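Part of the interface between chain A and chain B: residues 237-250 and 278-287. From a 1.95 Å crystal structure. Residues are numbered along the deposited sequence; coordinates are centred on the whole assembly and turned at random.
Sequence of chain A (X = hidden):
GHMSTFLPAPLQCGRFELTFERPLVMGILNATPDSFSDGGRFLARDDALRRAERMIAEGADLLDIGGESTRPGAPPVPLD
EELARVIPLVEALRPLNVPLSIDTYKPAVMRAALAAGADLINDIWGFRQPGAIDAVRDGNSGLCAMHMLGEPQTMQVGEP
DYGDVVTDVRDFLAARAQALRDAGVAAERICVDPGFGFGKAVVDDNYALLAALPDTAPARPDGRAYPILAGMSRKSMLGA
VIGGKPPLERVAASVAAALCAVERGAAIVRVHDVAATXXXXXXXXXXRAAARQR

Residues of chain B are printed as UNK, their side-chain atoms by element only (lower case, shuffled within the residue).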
# COMPACT_ATOMS: atom_id res chain seq x y z
N MET A 237 -10.63 4.98 11.58
CA MET A 237 -9.73 5.92 10.93
C MET A 237 -9.68 5.71 9.41
O MET A 237 -9.47 6.66 8.65
CB MET A 237 -8.31 5.86 11.52
CG MET A 237 -7.62 4.50 11.42
SD MET A 237 -5.94 4.50 12.10
CE MET A 237 -5.02 5.47 10.90
N LEU A 238 -9.87 4.47 8.97
CA LEU A 238 -9.86 4.14 7.55
C LEU A 238 -11.20 4.47 6.93
O LEU A 238 -11.26 5.09 5.87
CB LEU A 238 -9.53 2.66 7.34
CG LEU A 238 -8.28 2.10 7.97
CD1 LEU A 238 -8.04 0.60 7.57
CD2 LEU A 238 -7.06 2.97 7.61
N GLY A 239 -12.29 4.03 7.56
CA GLY A 239 -13.63 4.36 7.07
C GLY A 239 -13.85 5.85 6.90
O GLY A 239 -14.51 6.29 5.94
N ALA A 240 -13.31 6.63 7.83
CA ALA A 240 -13.42 8.08 7.83
C ALA A 240 -12.88 8.75 6.56
O ALA A 240 -13.37 9.79 6.16
CB ALA A 240 -12.70 8.67 9.09
N VAL A 241 -11.86 8.18 5.93
CA VAL A 241 -11.21 8.81 4.78
C VAL A 241 -11.64 8.21 3.44
O VAL A 241 -11.26 8.74 2.39
CB VAL A 241 -9.64 8.82 4.88
CG1 VAL A 241 -9.18 9.43 6.22
CG2 VAL A 241 -9.03 7.44 4.71
N ILE A 242 -12.44 7.13 3.48
CA ILE A 242 -12.89 6.48 2.24
C ILE A 242 -14.41 6.60 2.06
O ILE A 242 -15.04 5.75 1.43
CB ILE A 242 -12.38 4.98 2.12
CG1 ILE A 242 -13.02 4.06 3.16
CG2 ILE A 242 -10.87 4.92 2.26
CD1 ILE A 242 -12.42 2.62 3.16
N GLY A 243 -14.99 7.67 2.60
CA GLY A 243 -16.42 7.95 2.45
C GLY A 243 -17.35 7.21 3.39
O GLY A 243 -18.54 7.11 3.12
N GLY A 244 -16.83 6.66 4.49
CA GLY A 244 -17.66 5.99 5.51
C GLY A 244 -18.08 4.56 5.18
O GLY A 244 -19.08 4.07 5.71
N LYS A 245 -17.33 3.88 4.31
CA LYS A 245 -17.58 2.47 4.03
C LYS A 245 -17.44 1.62 5.32
O LYS A 245 -16.62 1.94 6.20
CB LYS A 245 -16.58 1.94 3.00
CG LYS A 245 -16.71 2.50 1.59
CD LYS A 245 -15.54 1.92 0.77
CE LYS A 245 -15.53 2.37 -0.66
NZ LYS A 245 -14.61 1.50 -1.44
N PRO A 246 -18.23 0.54 5.42
CA PRO A 246 -18.22 -0.30 6.62
C PRO A 246 -17.00 -1.27 6.67
O PRO A 246 -16.29 -1.43 5.66
CB PRO A 246 -19.57 -1.04 6.53
CG PRO A 246 -19.84 -1.14 5.10
CD PRO A 246 -19.22 0.08 4.44
N PRO A 247 -16.75 -1.90 7.85
CA PRO A 247 -15.52 -2.66 8.11
C PRO A 247 -15.08 -3.64 7.03
O PRO A 247 -13.90 -3.63 6.64
CB PRO A 247 -15.85 -3.39 9.41
CG PRO A 247 -16.73 -2.45 10.13
CD PRO A 247 -17.60 -1.83 9.06
N LEU A 248 -15.99 -4.45 6.52
CA LEU A 248 -15.64 -5.45 5.51
C LEU A 248 -15.24 -4.85 4.17
O LEU A 248 -14.74 -5.57 3.31
CB LEU A 248 -16.81 -6.44 5.29
CG LEU A 248 -17.28 -7.22 6.52
CD1 LEU A 248 -18.58 -8.01 6.22
CD2 LEU A 248 -16.16 -8.14 7.02
N GLU A 249 -15.45 -3.54 3.98
CA GLU A 249 -15.12 -2.86 2.72
C GLU A 249 -13.89 -1.95 2.87
O GLU A 249 -13.68 -1.04 2.06
CB GLU A 249 -16.32 -2.07 2.22
CG GLU A 249 -17.55 -2.95 1.91
CD GLU A 249 -18.79 -2.16 1.49
OE1 GLU A 249 -18.64 -1.04 0.97
OE2 GLU A 249 -19.92 -2.68 1.65
N ARG A 250 -13.07 -2.22 3.88
CA ARG A 250 -11.92 -1.40 4.20
C ARG A 250 -10.62 -2.17 3.94
O ARG A 250 -9.57 -1.80 4.48
CB ARG A 250 -11.97 -0.95 5.67
CG ARG A 250 -13.10 0.03 6.01
CD ARG A 250 -13.17 0.36 7.51
NE ARG A 250 -14.42 1.04 7.80
CZ ARG A 250 -14.96 1.24 9.00
NH1 ARG A 250 -14.38 0.82 10.11
NH2 ARG A 250 -16.14 1.85 9.08
N UNK B 278 -8.00 3.88 -5.23
CA UNK B 278 -8.52 5.13 -4.71
C UNK B 278 -8.59 5.13 -3.17
O UNK B 278 -8.13 6.07 -2.53
c UNK B 278 -9.72 5.80 -6.87
c UNK B 278 -9.89 5.45 -5.34
c UNK B 278 -10.60 6.58 -4.58
N UNK B 279 -9.13 4.06 -2.60
CA UNK B 279 -9.18 3.89 -1.14
C UNK B 279 -7.77 3.95 -0.54
O UNK B 279 -7.55 4.66 0.47
o UNK B 279 -12.02 1.53 -0.75
o UNK B 279 -11.98 3.70 -1.08
c UNK B 279 -11.39 2.61 -0.89
c UNK B 279 -9.86 2.56 -0.77
N UNK B 280 -6.83 3.22 -1.15
CA UNK B 280 -5.44 3.24 -0.71
C UNK B 280 -4.88 4.64 -0.77
O UNK B 280 -4.21 5.06 0.15
c UNK B 280 -4.56 2.28 -1.52
N UNK B 281 -5.19 5.37 -1.84
CA UNK B 281 -4.66 6.73 -1.99
C UNK B 281 -5.36 7.72 -1.05
O UNK B 281 -4.80 8.76 -0.73
c UNK B 281 -3.70 6.55 -4.42
c UNK B 281 -2.25 6.77 -3.96
c UNK B 281 -4.73 7.19 -3.47
c UNK B 281 -3.85 7.06 -5.85
N UNK B 282 -6.58 7.43 -0.61
CA UNK B 282 -7.21 8.26 0.42
C UNK B 282 -6.44 8.16 1.75
O UNK B 282 -6.19 9.17 2.43
c UNK B 282 -8.68 7.87 0.64
o UNK B 282 -9.47 8.12 -0.49
N UNK B 283 -6.03 6.95 2.10
CA UNK B 283 -5.23 6.74 3.29
C UNK B 283 -3.88 7.45 3.14
O UNK B 283 -3.44 8.15 4.03
c UNK B 283 -4.02 5.05 4.75
c UNK B 283 -5.05 5.25 3.59
c UNK B 283 -6.42 4.60 3.90
N UNK B 284 -3.24 7.27 1.99
CA UNK B 284 -1.94 7.91 1.73
C UNK B 284 -2.04 9.44 1.88
O UNK B 284 -1.21 10.08 2.53
c UNK B 284 -1.44 7.50 0.33
c UNK B 284 1.32 11.43 -2.09
c UNK B 284 -0.67 10.25 -1.34
c UNK B 284 0.15 9.27 -0.77
c UNK B 284 2.15 10.48 -1.54
c UNK B 284 -0.08 11.32 -1.99
c UNK B 284 -0.10 8.07 -0.04
c UNK B 284 1.11 7.54 0.25
n UNK B 284 2.11 8.33 -0.24
c UNK B 284 1.55 9.41 -0.87
N UNK B 285 -3.07 10.04 1.30
CA UNK B 285 -3.25 11.49 1.40
C UNK B 285 -3.50 11.98 2.82
O UNK B 285 -3.01 13.05 3.23
c UNK B 285 -4.64 13.47 0.65
c UNK B 285 -4.42 11.97 0.53
n UNK B 285 -5.69 13.88 1.40
o UNK B 285 -3.86 14.26 0.11
N UNK B 286 -4.26 11.20 3.58
CA UNK B 286 -4.50 11.54 4.99
C UNK B 286 -3.21 11.53 5.84
O UNK B 286 -3.02 12.38 6.71
c UNK B 286 -5.53 10.60 5.60
N UNK B 287 -2.34 10.56 5.59
CA UNK B 287 -1.03 10.50 6.23
C UNK B 287 -0.20 11.72 5.84
O UNK B 287 0.39 12.37 6.69
c UNK B 287 -0.98 7.97 6.36
c UNK B 287 1.19 9.27 6.34
c UNK B 287 -0.25 9.21 5.83
O HOH W 1 -10.81 -0.13 1.31

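Position 278 opens the helical stretch of chain B with three side-chain carbons, one of which carries the other two. A fork at the first side-chain atom without oxygen marks a valine. Val B278 points sideways and makes no contact with the chain A stretch.

Position 279 has two carbons, the second bearing two oxygens, which is a short carboxylate. One oxygen lies 2.7 Å from Lys A245 NZ and the other 3.5 Å from Ile A242 CB. The residue is Asp B279. Its CA-to-CB bond runs sideways, but with chi1 at -77° (m) the carboxylate comes nearer to chain A, and OD2 accepts a hydrogen bond from Lys A245 NZ as part of a salt bridge.

Position 280 holds a single carbon, which makes it an alanine; Ala B280 points away from chain A. At position 281 four carbons fork at the second, the pattern of leucine; Leu B281 is buried and out of reach of chain A.

Position 282 has one carbon followed by one oxygen. The carbon sits 3.2 Å from Val A241 O and 4.0 Å from Ile A242 CG2, while the oxygen ends the chain without a branch: this is Ser B282. Its side chain points toward chain A, and the Val A241 carbonyl oxygen lies against its CB.

Position 283 again shows three carbons forked at the first, and one of its methyls lies 3.9 Å from Val A241 CG2 and 4.1 Å from Leu A238 CD2. It is Val B283, and CG2 is the methyl that meets both apolar neighbours.

Position 284 carries one carbon and then fused five- and six-membered rings holding eight carbons and one nitrogen, which can only be an indole. Trp B284 is turned out of reach of this contact. Position 285 has two carbons, the second with one oxygen and one nitrogen, a carboxamide one carbon from CA: Asn B285, also without contact here.

At position 286 a lone carbon points toward chain A and packs 3.9 Å from Val A241 CG1, identifying Ala B286. The last position, 287, bears three carbons forked at the first; Val B287 is buried and does not touch the chain A stretch.

The contact follows the helical repeat: 279, 282, 283 and 286 line one face, against which the turn of chain A lies. Val A241 is central, with CG2 against Val B283 and CG1 against CB of Ala B286, and Leu A238 extends the apolar patch. Beside it the character becomes polar. Lys A245, its side chain extended from chi2 to chi4, delivers its ammonium group to Asp B279, and a water bridges the chains by donating to Glu A249 O (3.1 Å from the water O) and to Asp B279 OD2 (2.9 Å from the same O). The same carboxylate oxygen thus receives both lysine and water, joining a charged anchor to a small hydrophobic seam.

Chain B 278-287: VDALSVWNAV
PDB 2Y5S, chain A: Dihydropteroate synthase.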